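Local structure of 3'-5'-exonuclease (3E2V) at residues 13-19 / 51-57; 87-91 / 162-166; 253-257 / 279-283; 290-295 / 369-375; 295-300 / 383-388. The protein probably cuts double-stranded DNA as a magnesium-dependent TatD-type nuclease, acting both as an endonuclease and as a 3'-to-5' exonuclease. All blocks are in the same frame, centred on the assembly; numbering follows the deposited sequence. Where two conformers were deposited one is given.

In the fold
The eight parallel strands of the TIM barrel follow one another around the sheet in chain order. Contact 1 pairs strand 14-16 directly with strand 52-57, closing the connection that holds helix 40-49. Contact 2 joins the ends of strands 82-87 and 156-165, closing a loop of 70 residues. Contact 3 ties together the loops after strands 250-252 and 272-276 and holds a magnesium ligand. These three follow one another in series. Contacts 4 and 5 cross: their segments alternate along the chain and share Thr-295. Contact 4 ties the end of helix 362-373 to the end of helix 284-291; contact 5 packs helix 377-392 on strand 298-300. Contact 5 also touches contact 1, and contact 4 touches contact 3.

Contact 1 (13-19 / 51-57)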
# COMPACT_ATOMS: atom_id res chain seq x y z
N LYS A 13 4.71 7.41 17.95
CA LYS A 13 4.07 6.19 17.44
C LYS A 13 3.93 6.30 15.93
O LYS A 13 3.40 7.28 15.42
CB LYS A 13 2.69 5.99 18.07
CG LYS A 13 2.66 5.92 19.60
CD LYS A 13 1.22 5.82 20.08
CE LYS A 13 1.09 6.20 21.56
NZ LYS A 13 -0.35 6.31 21.96
N TYR A 14 4.41 5.28 15.21
CA TYR A 14 4.28 5.23 13.74
C TYR A 14 3.43 4.05 13.30
O TYR A 14 3.42 2.99 13.93
CB TYR A 14 5.65 5.11 13.06
CG TYR A 14 6.66 6.17 13.46
CD1 TYR A 14 6.54 7.48 12.98
CD2 TYR A 14 7.75 5.85 14.25
CE1 TYR A 14 7.46 8.45 13.34
CE2 TYR A 14 8.70 6.82 14.61
CZ TYR A 14 8.55 8.12 14.16
OH TYR A 14 9.49 9.07 14.50
N TYR A 15 2.73 4.24 12.17
CA TYR A 15 1.86 3.23 11.60
C TYR A 15 2.20 3.18 10.12
O TYR A 15 1.79 4.06 9.34
CB TYR A 15 0.41 3.66 11.81
CG TYR A 15 -0.66 2.62 11.66
CD1 TYR A 15 -1.74 2.64 12.53
CD2 TYR A 15 -0.65 1.66 10.63
CE1 TYR A 15 -2.77 1.74 12.42
CE2 TYR A 15 -1.70 0.71 10.52
CZ TYR A 15 -2.76 0.80 11.44
OH TYR A 15 -3.82 -0.07 11.42
N ASP A 16 2.99 2.17 9.74
CA ASP A 16 3.47 2.08 8.35
C ASP A 16 2.36 1.48 7.50
O ASP A 16 2.04 0.30 7.65
CB ASP A 16 4.72 1.20 8.30
CG ASP A 16 5.41 1.19 6.93
OD1 ASP A 16 4.82 1.64 5.91
OD2 ASP A 16 6.57 0.71 6.89
N ILE A 17 1.75 2.29 6.63
CA ILE A 17 0.63 1.78 5.81
C ILE A 17 1.08 1.03 4.57
O ILE A 17 0.24 0.53 3.83
CB ILE A 17 -0.39 2.89 5.41
CG1 ILE A 17 0.20 3.86 4.39
CG2 ILE A 17 -0.84 3.63 6.67
CD1 ILE A 17 -0.85 4.66 3.60
N GLY A 18 2.40 0.91 4.39
CA GLY A 18 2.95 0.31 3.18
C GLY A 18 4.12 -0.60 3.43
O GLY A 18 5.25 -0.31 3.03
N LEU A 19 3.86 -1.73 4.08
CA LEU A 19 4.91 -2.67 4.35
C LEU A 19 4.77 -3.90 3.44
O LEU A 19 3.82 -4.67 3.55
CB LEU A 19 4.88 -3.06 5.83
CG LEU A 19 5.88 -4.14 6.29
CD1 LEU A 19 7.30 -3.78 5.89
CD2 LEU A 19 5.81 -4.30 7.79
N HIS A 51 9.81 2.71 17.31
CA HIS A 51 8.49 3.27 17.65
C HIS A 51 7.38 2.97 16.66
O HIS A 51 6.31 3.57 16.74
CB HIS A 51 8.57 4.77 17.93
CG HIS A 51 9.76 5.17 18.75
ND1 HIS A 51 9.94 4.73 20.05
CD2 HIS A 51 10.84 5.92 18.45
CE1 HIS A 51 11.09 5.20 20.51
NE2 HIS A 51 11.65 5.93 19.57
N VAL A 52 7.63 2.02 15.76
CA VAL A 52 6.57 1.56 14.87
C VAL A 52 5.68 0.60 15.64
O VAL A 52 6.13 -0.44 16.13
CB VAL A 52 7.12 0.91 13.57
CG1 VAL A 52 5.98 0.69 12.56
CG2 VAL A 52 8.21 1.79 12.97
N LYS A 53 4.40 0.96 15.74
CA LYS A 53 3.46 0.19 16.53
C LYS A 53 2.64 -0.77 15.68
O LYS A 53 2.30 -1.86 16.12
CB LYS A 53 2.52 1.12 17.30
CG LYS A 53 3.23 2.16 18.14
CD LYS A 53 4.12 1.55 19.23
CE LYS A 53 4.89 2.64 19.93
NZ LYS A 53 5.78 2.06 20.98
N ASN A 54 2.27 -0.34 14.47
CA ASN A 54 1.35 -1.10 13.62
C ASN A 54 1.88 -1.00 12.19
O ASN A 54 2.58 -0.03 11.87
CB ASN A 54 -0.05 -0.47 13.60
CG ASN A 54 -0.85 -0.72 14.86
OD1 ASN A 54 -2.00 -1.17 14.78
ND2 ASN A 54 -0.29 -0.38 16.01
N ALA A 55 1.55 -1.99 11.35
CA ALA A 55 1.85 -1.86 9.93
C ALA A 55 0.79 -2.58 9.13
O ALA A 55 0.18 -3.54 9.61
CB ALA A 55 3.23 -2.40 9.60
N LEU A 56 0.57 -2.10 7.91
CA LEU A 56 -0.34 -2.73 6.98
C LEU A 56 0.48 -3.46 5.93
O LEU A 56 1.27 -2.82 5.20
CB LEU A 56 -1.23 -1.65 6.34
CG LEU A 56 -2.32 -2.14 5.39
CD1 LEU A 56 -3.41 -2.91 6.16
CD2 LEU A 56 -2.95 -0.94 4.68
N VAL A 57 0.31 -4.78 5.86
CA VAL A 57 1.04 -5.62 4.90
C VAL A 57 0.26 -5.66 3.60
O VAL A 57 -0.91 -5.98 3.59
CB VAL A 57 1.23 -7.05 5.48
CG1 VAL A 57 1.91 -8.00 4.49
CG2 VAL A 57 2.05 -6.98 6.77
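This is a parallel pairing of neighbouring strands, 14-16 with 52-57, in the first beta-alpha-beta unit of the TIM barrel; helix 40-49 lies on the connection. The two strand axes approach to 4.6 Å and run 13° apart. Backbone hydrogen bonds hold them together. Tyr-14 N donates to His-51 O at 3.0 Å, and Lys-53 N donates to Tyr-14 O at 2.9 Å. Further on, Asp-16 N reaches Asn-54 O at 3.1 Å, and Leu-56 N reaches Asp-16 O at 2.8 Å. A beta bulge shifts the register by one residue between Tyr-14 and Tyr-15. A second shift falls between Asp-16 and Leu-19, where the chain turns a corner at Ile-17. Asp-16 OD1 accepts a hydrogen bond from Gly-18 N at 2.9 Å, forming an Asx turn there, while OD2 is hydrogen-bonded to Thr-302 OG1. After the corner Leu-19 N pairs with Leu-56 O at 3.0 Å. The corner lies close to the metal site: the nearest atom of Gly-18 is about 6 Å from the magnesium ion. Tyr-14, Asp-16, Leu-19, Val-52, Ala-55 and Val-57 share one face, with Leu-19 CD2 at 3.7 Å from Ala-55 CB. Tyr-15 and Asn-54 occupy the other face. There Asn-54 CB makes a CH-pi contact, 3.4 Å above the centroid of the Tyr-15 ring and on its normal.

Contact 2 (87-91 / 162-166)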
# COMPACT_ATOMS: atom_id res chain seq x y z
N ILE A 87 -6.29 -7.25 0.95
CA ILE A 87 -6.63 -8.27 -0.06
C ILE A 87 -7.08 -7.56 -1.32
O ILE A 87 -7.96 -6.71 -1.27
CB ILE A 87 -7.76 -9.20 0.40
CG1 ILE A 87 -7.36 -9.94 1.69
CG2 ILE A 87 -8.14 -10.18 -0.73
CD1 ILE A 87 -8.49 -10.79 2.29
N GLY A 88 -6.49 -7.93 -2.44
CA GLY A 88 -6.82 -7.29 -3.72
C GLY A 88 -5.86 -7.69 -4.80
O GLY A 88 -4.87 -8.35 -4.54
N VAL A 89 -6.18 -7.30 -6.04
CA VAL A 89 -5.31 -7.59 -7.19
C VAL A 89 -4.87 -6.29 -7.85
O VAL A 89 -5.70 -5.51 -8.31
CB VAL A 89 -5.99 -8.51 -8.23
CG1 VAL A 89 -5.02 -8.89 -9.34
CG2 VAL A 89 -6.49 -9.77 -7.55
N HIS A 90 -3.56 -6.07 -7.85
CA HIS A 90 -2.90 -4.85 -8.32
C HIS A 90 -2.91 -4.86 -9.85
O HIS A 90 -2.98 -5.92 -10.46
CB HIS A 90 -1.48 -4.97 -7.74
CG HIS A 90 -0.53 -3.85 -8.05
ND1 HIS A 90 -0.01 -3.63 -9.30
CD2 HIS A 90 0.11 -3.00 -7.21
CE1 HIS A 90 0.87 -2.64 -9.24
NE2 HIS A 90 0.98 -2.26 -7.98
N PRO A 91 -2.86 -3.67 -10.47
CA PRO A 91 -2.81 -3.63 -11.93
C PRO A 91 -1.68 -4.49 -12.55
O PRO A 91 -1.86 -4.97 -13.68
CB PRO A 91 -2.64 -2.13 -12.24
CG PRO A 91 -2.22 -1.50 -10.92
CD PRO A 91 -2.92 -2.32 -9.88
N ILE A 162 -5.43 -1.98 -5.29
CA ILE A 162 -6.11 -1.96 -6.59
C ILE A 162 -5.97 -0.59 -7.23
O ILE A 162 -5.83 0.42 -6.53
CB ILE A 162 -7.60 -2.36 -6.47
CG1 ILE A 162 -8.38 -1.41 -5.56
CG2 ILE A 162 -7.72 -3.81 -5.95
CD1 ILE A 162 -9.89 -1.68 -5.52
N GLY A 163 -5.98 -0.54 -8.55
CA GLY A 163 -5.90 0.75 -9.23
C GLY A 163 -5.35 0.63 -10.62
O GLY A 163 -5.62 -0.34 -11.33
N LEU A 164 -4.55 1.62 -11.00
CA LEU A 164 -4.03 1.73 -12.36
C LEU A 164 -2.55 2.04 -12.33
O LEU A 164 -2.10 2.84 -11.49
CB LEU A 164 -4.78 2.83 -13.12
CG LEU A 164 -6.30 2.70 -13.27
CD1 LEU A 164 -6.88 3.89 -14.03
CD2 LEU A 164 -6.65 1.42 -14.01
N ASP A 165 -1.79 1.45 -13.25
CA ASP A 165 -0.35 1.72 -13.34
C ASP A 165 0.06 1.75 -14.79
O ASP A 165 0.32 0.71 -15.39
CB ASP A 165 0.44 0.65 -12.58
CG ASP A 165 1.92 1.02 -12.42
OD1 ASP A 165 2.46 1.77 -13.25
OD2 ASP A 165 2.54 0.56 -11.43
N TYR A 166 0.13 2.95 -15.33
CA TYR A 166 0.43 3.14 -16.75
C TYR A 166 1.93 3.13 -17.04
O TYR A 166 2.32 3.26 -18.19
CB TYR A 166 -0.27 4.40 -17.26
CG TYR A 166 -1.80 4.27 -17.36
CD1 TYR A 166 -2.46 3.11 -16.94
CD2 TYR A 166 -2.58 5.30 -17.88
CE1 TYR A 166 -3.86 2.99 -17.03
CE2 TYR A 166 -3.99 5.19 -17.98
CZ TYR A 166 -4.61 4.04 -17.56
OH TYR A 166 -5.97 3.92 -17.65
O HOH W 1 -6.55 -3.24 -9.71
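Ile-162 meets the other segment first. Its CG2 lies 3.5 Å from Val-89 O and 4.2 Å from Gly-88 CA. Gly-163 follows with phi/psi of 156/-143°, where a CB would jam against the carbonyl O of Ile-162. Its N donates to water 1 at 3.0 Å, and that water donates to Val-89 O at 2.8 Å. It bridges two backbones that have no direct hydrogen bond. Gly-163 O touches Pro-91 CB at 3.6 Å. These segments lie where strands 82-87 and 156-165 run out at the C-terminal end of the TIM barrel, its active-site end. His-90 sits beside Glu-161, which binds magnesium in a structure of this protein, though not in this model. At Leu-164 the side chain turns away, and its backbone C faces Pro-91 CG at 3.8 Å. Asp-165 points toward the proline, with CB 3.8 Å from Pro-91 CG. Its OD2, salt-bridged to Arg-204, contacts the edge of the His-90 ring, 4.2 Å from CE1; His-90 ND1 is hydrogen-bonded to Cys-92 N.

Contact 3 (253-257 / 279-283); sequences HSFTG and CSLRT. With MG (magnesium ion), chain E.
Segment 253-257 is an irregular loop after strand 250-252. His-253 is extended (phi/psi -68/146°). Ser-254 has positive phi (52/52°), Phe-255 returns to -73/127°, and Thr-256 sits at -135/18°. Segment 279-283 follows strand 272-276. It starts as the end of a 3-10 turn at Cys-279 and Ser-280, then runs as loop to Thr-283, the N-cap of helix 284-291. The nearest CA atoms are those of Thr-256 and Ser-280, 4.7 Å apart. Ser-280 takes the m rotamer, and its OG donates to Phe-255 O at 2.7 Å. Water 3 adds a second link, donating to Phe-255 O and to Ser-280 O, both at 3.0 Å. Such loops, at the C-terminal ends of neighbouring strands, form the active-site rim of a TIM barrel. Here His-253 binds magnesium through NE2 at 2.2 Å, with chi1 162° and chi2 57°; Asp-303 and waters 2, 4, 5 and 6 complete the site. His-253 ND1 is hydrogen-bonded to Glu-301 OE2. Ser-254 OG is hydrogen-bonded to Asn-277 ND2 and makes a weak hydrogen bond to water 2 at 3.4 Å. Thr-256 (chi1 p) lays CG2 3.6 Å from Cys-279 O and 4.2 Å from Arg-282 NH2. Arg-282 NE gives a weak hydrogen bond to Cys-279 O at 3.1 Å. Cys-279 SG forms a disulfide with Cys-307.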
# COMPACT_ATOMS: atom_id res chain seq x y z
N HIS A 253 -1.97 5.25 -2.13
CA HIS A 253 -0.66 4.77 -1.66
C HIS A 253 0.48 5.36 -2.50
O HIS A 253 0.34 5.59 -3.71
CB HIS A 253 -0.67 3.20 -1.70
CG HIS A 253 0.67 2.50 -1.68
ND1 HIS A 253 1.61 2.68 -0.68
CD2 HIS A 253 1.18 1.54 -2.50
CE1 HIS A 253 2.65 1.90 -0.91
NE2 HIS A 253 2.42 1.20 -2.01
N SER A 254 1.61 5.61 -1.85
CA SER A 254 2.86 5.86 -2.57
C SER A 254 2.74 6.94 -3.65
O SER A 254 3.09 6.73 -4.81
CB SER A 254 3.38 4.54 -3.17
OG SER A 254 4.73 4.70 -3.59
N PHE A 255 2.22 8.10 -3.26
CA PHE A 255 1.97 9.17 -4.20
C PHE A 255 3.25 9.87 -4.68
O PHE A 255 4.04 10.35 -3.86
CB PHE A 255 1.05 10.22 -3.59
CG PHE A 255 0.75 11.35 -4.53
CD1 PHE A 255 -0.12 11.15 -5.60
CD2 PHE A 255 1.36 12.59 -4.39
CE1 PHE A 255 -0.41 12.18 -6.50
CE2 PHE A 255 1.07 13.63 -5.30
CZ PHE A 255 0.19 13.41 -6.34
N THR A 256 3.42 9.95 -6.00
CA THR A 256 4.60 10.63 -6.57
C THR A 256 4.22 11.55 -7.74
O THR A 256 5.09 11.94 -8.54
CB THR A 256 5.64 9.61 -7.09
OG1 THR A 256 5.05 8.84 -8.13
CG2 THR A 256 6.12 8.68 -5.97
N GLY A 257 2.95 11.92 -7.82
CA GLY A 257 2.44 12.73 -8.92
C GLY A 257 2.70 14.22 -8.82
O GLY A 257 3.39 14.72 -7.92
N CYS A 279 9.90 7.49 -1.77
CA CYS A 279 9.77 7.75 -3.21
C CYS A 279 9.00 9.05 -3.51
O CYS A 279 9.24 9.70 -4.53
CB CYS A 279 9.13 6.55 -3.94
SG CYS A 279 10.18 5.08 -4.01
N SER A 280 8.10 9.42 -2.60
CA SER A 280 7.32 10.65 -2.68
C SER A 280 8.16 11.89 -2.38
O SER A 280 7.62 12.99 -2.42
CB SER A 280 6.21 10.62 -1.61
OG SER A 280 5.44 9.44 -1.71
N LEU A 281 9.45 11.71 -2.02
CA LEU A 281 10.28 12.80 -1.45
C LEU A 281 11.63 12.94 -2.18
O LEU A 281 12.59 13.53 -1.64
CB LEU A 281 10.49 12.56 0.07
CG LEU A 281 9.23 12.42 0.95
CD1 LEU A 281 9.61 11.82 2.30
CD2 LEU A 281 8.54 13.77 1.10
N ARG A 282 11.72 12.41 -3.40
CA ARG A 282 13.02 12.28 -4.07
C ARG A 282 13.55 13.56 -4.68
O ARG A 282 14.76 13.82 -4.63
CB ARG A 282 12.97 11.17 -5.13
CG ARG A 282 13.06 9.78 -4.50
CD ARG A 282 13.01 8.69 -5.53
NE ARG A 282 11.70 8.68 -6.17
CZ ARG A 282 11.22 7.68 -6.88
NH1 ARG A 282 11.94 6.57 -7.05
NH2 ARG A 282 10.01 7.79 -7.42
N THR A 283 12.66 14.35 -5.27
CA THR A 283 13.09 15.60 -5.92
C THR A 283 12.53 16.83 -5.22
O THR A 283 11.58 16.74 -4.44
CB THR A 283 12.61 15.66 -7.37
OG1 THR A 283 11.19 15.84 -7.38
CG2 THR A 283 12.97 14.39 -8.13
MG MG E . 4.02 0.01 -2.95
O HOH W 2 4.79 1.36 -4.23
O HOH W 3 4.99 13.22 -3.74
O HOH W 4 5.36 -1.35 -3.75
O HOH W 5 3.20 -1.61 -1.97
O HOH W 6 2.50 -0.29 -5.01

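Contact 4 (290-295 / 369-375); sequences VKQIPT and VSEVKDV
Lys-373 is the most covered residue. It ends helix 362-373, with its CA 5.1 Å from that of Lys-291. Its side chain (chi1 m, chi2 t, chi3 146°, chi4 m) brings NZ into the turn after helix 284-291. There NZ donates to Ile-293 O at 2.6 Å and to Lys-291 O at 3.2 Å, with a weak bond to Thr-295 OG1 at 3.2 Å. The turn is set by a bond from Ile-293 N to Val-290 O at 3.0 Å. Helix 362-373 closes in a Schellman motif: Asp-374 has phi/psi 55/47°, and Val-375 N bonds to Ser-370 O at 3.1 Å. The contact thus joins the ends of two helices on the outside of the TIM barrel. Lys-291, extended with all chi angles t, runs along the helix end; its CD is 3.5 Å from Val-372 O and its CB 4.0 Å from Val-372 CG1. Thr-295 (chi1 m) points toward the helix, with OG1 4.2 Å from Val-375 CG2.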
# COMPACT_ATOMS: atom_id res chain seq x y z
N VAL A 290 4.35 17.58 -1.77
CA VAL A 290 4.05 17.11 -0.41
C VAL A 290 3.64 18.26 0.53
O VAL A 290 2.73 18.10 1.35
CB VAL A 290 5.22 16.26 0.15
CG1 VAL A 290 5.13 16.07 1.65
CG2 VAL A 290 5.23 14.92 -0.55
N LYS A 291 4.28 19.42 0.37
CA LYS A 291 3.96 20.58 1.22
C LYS A 291 2.49 20.98 1.08
O LYS A 291 1.91 21.51 2.02
CB LYS A 291 4.88 21.76 0.90
CG LYS A 291 4.83 22.87 1.94
CD LYS A 291 5.93 23.89 1.72
CE LYS A 291 5.83 25.02 2.73
NZ LYS A 291 6.83 26.10 2.43
N GLN A 292 1.91 20.70 -0.09
CA GLN A 292 0.52 21.07 -0.39
C GLN A 292 -0.52 20.05 0.07
O GLN A 292 -1.73 20.32 0.01
CB GLN A 292 0.33 21.33 -1.89
CG GLN A 292 1.17 22.49 -2.42
CD GLN A 292 1.21 22.55 -3.93
OE1 GLN A 292 1.30 21.53 -4.60
NE2 GLN A 292 1.16 23.77 -4.47
N ILE A 293 -0.08 18.88 0.53
CA ILE A 293 -1.03 17.90 1.06
C ILE A 293 -1.55 18.37 2.43
O ILE A 293 -0.75 18.59 3.34
CB ILE A 293 -0.39 16.51 1.25
CG1 ILE A 293 0.23 15.99 -0.05
CG2 ILE A 293 -1.45 15.52 1.78
CD1 ILE A 293 1.19 14.80 0.15
N PRO A 294 -2.88 18.51 2.60
CA PRO A 294 -3.36 18.89 3.94
C PRO A 294 -2.85 17.91 4.99
O PRO A 294 -2.93 16.69 4.81
CB PRO A 294 -4.87 18.79 3.81
CG PRO A 294 -5.12 19.09 2.32
CD PRO A 294 -3.99 18.35 1.64
N THR A 295 -2.30 18.44 6.08
CA THR A 295 -1.57 17.60 7.03
C THR A 295 -2.40 16.44 7.59
O THR A 295 -1.89 15.33 7.75
CB THR A 295 -0.94 18.47 8.13
OG1 THR A 295 -0.02 19.37 7.51
CG2 THR A 295 -0.21 17.62 9.18
N VAL A 369 9.04 14.99 6.20
CA VAL A 369 7.75 15.64 5.99
C VAL A 369 7.58 16.82 6.95
O VAL A 369 7.09 17.88 6.55
CB VAL A 369 6.59 14.60 6.10
CG1 VAL A 369 5.23 15.30 6.10
CG2 VAL A 369 6.67 13.60 4.95
N SER A 370 8.03 16.65 8.19
CA SER A 370 7.90 17.71 9.18
C SER A 370 8.72 18.94 8.78
O SER A 370 8.24 20.08 8.89
CB SER A 370 8.31 17.20 10.56
OG SER A 370 9.71 17.07 10.67
N GLU A 371 9.93 18.72 8.27
CA GLU A 371 10.78 19.84 7.84
C GLU A 371 10.23 20.52 6.60
O GLU A 371 10.20 21.76 6.51
CB GLU A 371 12.23 19.36 7.62
CG GLU A 371 12.95 18.99 8.91
CD GLU A 371 13.31 20.21 9.74
OE1 GLU A 371 13.85 21.18 9.16
OE2 GLU A 371 13.06 20.20 10.96
N VAL A 372 9.77 19.73 5.64
CA VAL A 372 9.20 20.27 4.41
C VAL A 372 7.97 21.14 4.70
O VAL A 372 7.82 22.22 4.12
CB VAL A 372 8.85 19.14 3.42
CG1 VAL A 372 7.97 19.64 2.29
CG2 VAL A 372 10.12 18.51 2.86
N LYS A 373 7.12 20.68 5.60
CA LYS A 373 5.87 21.38 5.90
C LYS A 373 6.00 22.44 6.99
O LYS A 373 5.04 23.18 7.25
CB LYS A 373 4.81 20.38 6.35
CG LYS A 373 4.23 19.56 5.25
CD LYS A 373 3.18 18.64 5.85
CE LYS A 373 2.04 18.41 4.89
NZ LYS A 373 1.28 19.65 4.59
N ASP A 374 7.16 22.50 7.64
CA ASP A 374 7.35 23.40 8.78
C ASP A 374 6.26 23.15 9.84
O ASP A 374 5.60 24.08 10.33
CB ASP A 374 7.38 24.86 8.31
CG ASP A 374 7.84 25.81 9.40
OD1 ASP A 374 8.57 25.38 10.33
OD2 ASP A 374 7.47 27.00 9.32
N VAL A 375 6.06 21.87 10.14
CA VAL A 375 5.16 21.42 11.18
C VAL A 375 6.07 20.73 12.16
O VAL A 375 6.89 19.90 11.76
CB VAL A 375 4.11 20.41 10.63
CG1 VAL A 375 3.26 19.81 11.76
CG2 VAL A 375 3.22 21.08 9.59

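Contact 5 (295-300 / 383-388); sequences TERLLL and TTWKTT
Thr-384 presses its CG2 on strand 298-300, 3.5 Å from Leu-298 O and 4.3 Å from Leu-298 CD2. Helix 377-392, the last of the TIM barrel, packs here on its last strand. The helix segment 383-388 crosses the strand at -93°, with a closest approach of the segment axes of 8.0 Å; the CA atoms of Leu-299 and Thr-384 are 5.8 Å apart. Residues 295-297 form a 3-10 turn before the strand. Thr-384 takes the p rotamer. Its OG1 is hydrogen-bonded to Leu-380 O, one turn back in the helix, and lies 3.7 Å from Leu-300 CD1. Thr-383 and Thr-387 point toward the turn in the m rotamer. Thr-383 CG2 is 3.9 Å from Glu-296 CA, and Thr-387 CG2 is 3.4 Å from Glu-296 O. Leu-299 (m, t) places CD2 3.9 Å from Thr-387 CG2 and 3.5 Å from Thr-388 OG1. Thr-388 (m) donates from OG1 to Thr-384 O at 2.7 Å. Water 7 accepts from Leu-300 N at 2.9 Å and donates to Thr-388 OG1 at 2.8 Å.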
# COMPACT_ATOMS: atom_id res chain seq x y z
N THR A 295 -2.30 18.44 6.08
CA THR A 295 -1.57 17.60 7.03
C THR A 295 -2.40 16.44 7.59
O THR A 295 -1.89 15.33 7.75
CB THR A 295 -0.94 18.47 8.13
OG1 THR A 295 -0.02 19.37 7.51
CG2 THR A 295 -0.21 17.62 9.18
N GLU A 296 -3.69 16.68 7.86
CA GLU A 296 -4.56 15.62 8.36
C GLU A 296 -5.00 14.62 7.28
O GLU A 296 -5.69 13.63 7.60
CB GLU A 296 -5.76 16.22 9.09
CG GLU A 296 -6.94 16.59 8.20
CD GLU A 296 -6.80 17.90 7.44
OE1 GLU A 296 -5.71 18.50 7.42
OE2 GLU A 296 -7.83 18.35 6.87
N ARG A 297 -4.61 14.86 6.04
CA ARG A 297 -4.93 13.93 4.96
C ARG A 297 -3.70 13.18 4.45
O ARG A 297 -3.78 12.45 3.47
CB ARG A 297 -5.66 14.66 3.85
CG ARG A 297 -7.05 15.14 4.35
CD ARG A 297 -7.76 15.99 3.36
NE ARG A 297 -8.24 15.16 2.26
CZ ARG A 297 -8.85 15.63 1.19
NH1 ARG A 297 -9.08 16.94 1.02
NH2 ARG A 297 -9.22 14.77 0.26
N LEU A 298 -2.59 13.34 5.17
CA LEU A 298 -1.30 12.74 4.80
C LEU A 298 -1.07 11.53 5.68
O LEU A 298 -1.19 11.60 6.91
CB LEU A 298 -0.20 13.79 5.05
CG LEU A 298 1.22 13.49 4.55
CD1 LEU A 298 1.87 14.84 4.23
CD2 LEU A 298 2.06 12.70 5.56
N LEU A 299 -0.73 10.40 5.05
CA LEU A 299 -0.38 9.19 5.79
C LEU A 299 1.05 8.80 5.47
O LEU A 299 1.53 9.06 4.37
CB LEU A 299 -1.31 8.03 5.42
CG LEU A 299 -2.80 8.36 5.56
CD1 LEU A 299 -3.61 7.15 5.12
CD2 LEU A 299 -3.19 8.78 6.99
N LEU A 300 1.75 8.22 6.45
CA LEU A 300 3.16 7.88 6.27
C LEU A 300 3.33 6.39 6.00
O LEU A 300 2.58 5.55 6.51
CB LEU A 300 3.93 8.24 7.55
CG LEU A 300 3.94 9.72 7.94
CD1 LEU A 300 4.59 9.90 9.32
CD2 LEU A 300 4.73 10.46 6.88
N THR A 383 -0.62 13.74 14.66
CA THR A 383 -1.74 13.83 13.70
C THR A 383 -1.79 12.60 12.79
O THR A 383 -2.85 12.00 12.62
CB THR A 383 -1.67 15.12 12.86
OG1 THR A 383 -1.93 16.25 13.70
CG2 THR A 383 -2.69 15.13 11.72
N THR A 384 -0.64 12.22 12.22
CA THR A 384 -0.62 11.05 11.32
C THR A 384 -0.97 9.74 12.02
O THR A 384 -1.66 8.87 11.46
CB THR A 384 0.73 10.94 10.58
OG1 THR A 384 1.81 10.91 11.52
CG2 THR A 384 0.91 12.13 9.66
N TRP A 385 -0.50 9.58 13.25
CA TRP A 385 -0.85 8.38 14.01
C TRP A 385 -2.37 8.25 14.20
O TRP A 385 -2.97 7.19 13.95
CB TRP A 385 -0.17 8.41 15.38
CG TRP A 385 -0.67 7.37 16.31
CD1 TRP A 385 -1.50 7.57 17.38
CD2 TRP A 385 -0.41 5.96 16.26
NE1 TRP A 385 -1.76 6.38 18.01
CE2 TRP A 385 -1.12 5.37 17.35
CE3 TRP A 385 0.35 5.14 15.41
CZ2 TRP A 385 -1.08 3.99 17.61
CZ3 TRP A 385 0.37 3.77 15.66
CH2 TRP A 385 -0.34 3.21 16.76
N LYS A 386 -2.99 9.33 14.66
CA LYS A 386 -4.41 9.30 14.99
C LYS A 386 -5.23 9.11 13.73
O LYS A 386 -6.21 8.37 13.73
CB LYS A 386 -4.83 10.57 15.72
CG LYS A 386 -4.27 10.58 17.11
CD LYS A 386 -4.80 11.70 17.92
CE LYS A 386 -4.48 11.45 19.39
NZ LYS A 386 -5.11 12.53 20.18
N THR A 387 -4.84 9.79 12.65
CA THR A 387 -5.56 9.65 11.39
C THR A 387 -5.45 8.23 10.83
O THR A 387 -6.45 7.66 10.37
CB THR A 387 -5.08 10.70 10.39
OG1 THR A 387 -5.31 12.00 10.97
CG2 THR A 387 -5.88 10.62 9.11
N THR A 388 -4.25 7.65 10.88
CA THR A 388 -4.06 6.31 10.36
C THR A 388 -4.84 5.28 11.16
O THR A 388 -5.46 4.37 10.60
CB THR A 388 -2.56 5.94 10.32
OG1 THR A 388 -1.85 6.96 9.61
CG2 THR A 388 -2.35 4.63 9.56
O HOH W 7 0.87 6.82 8.81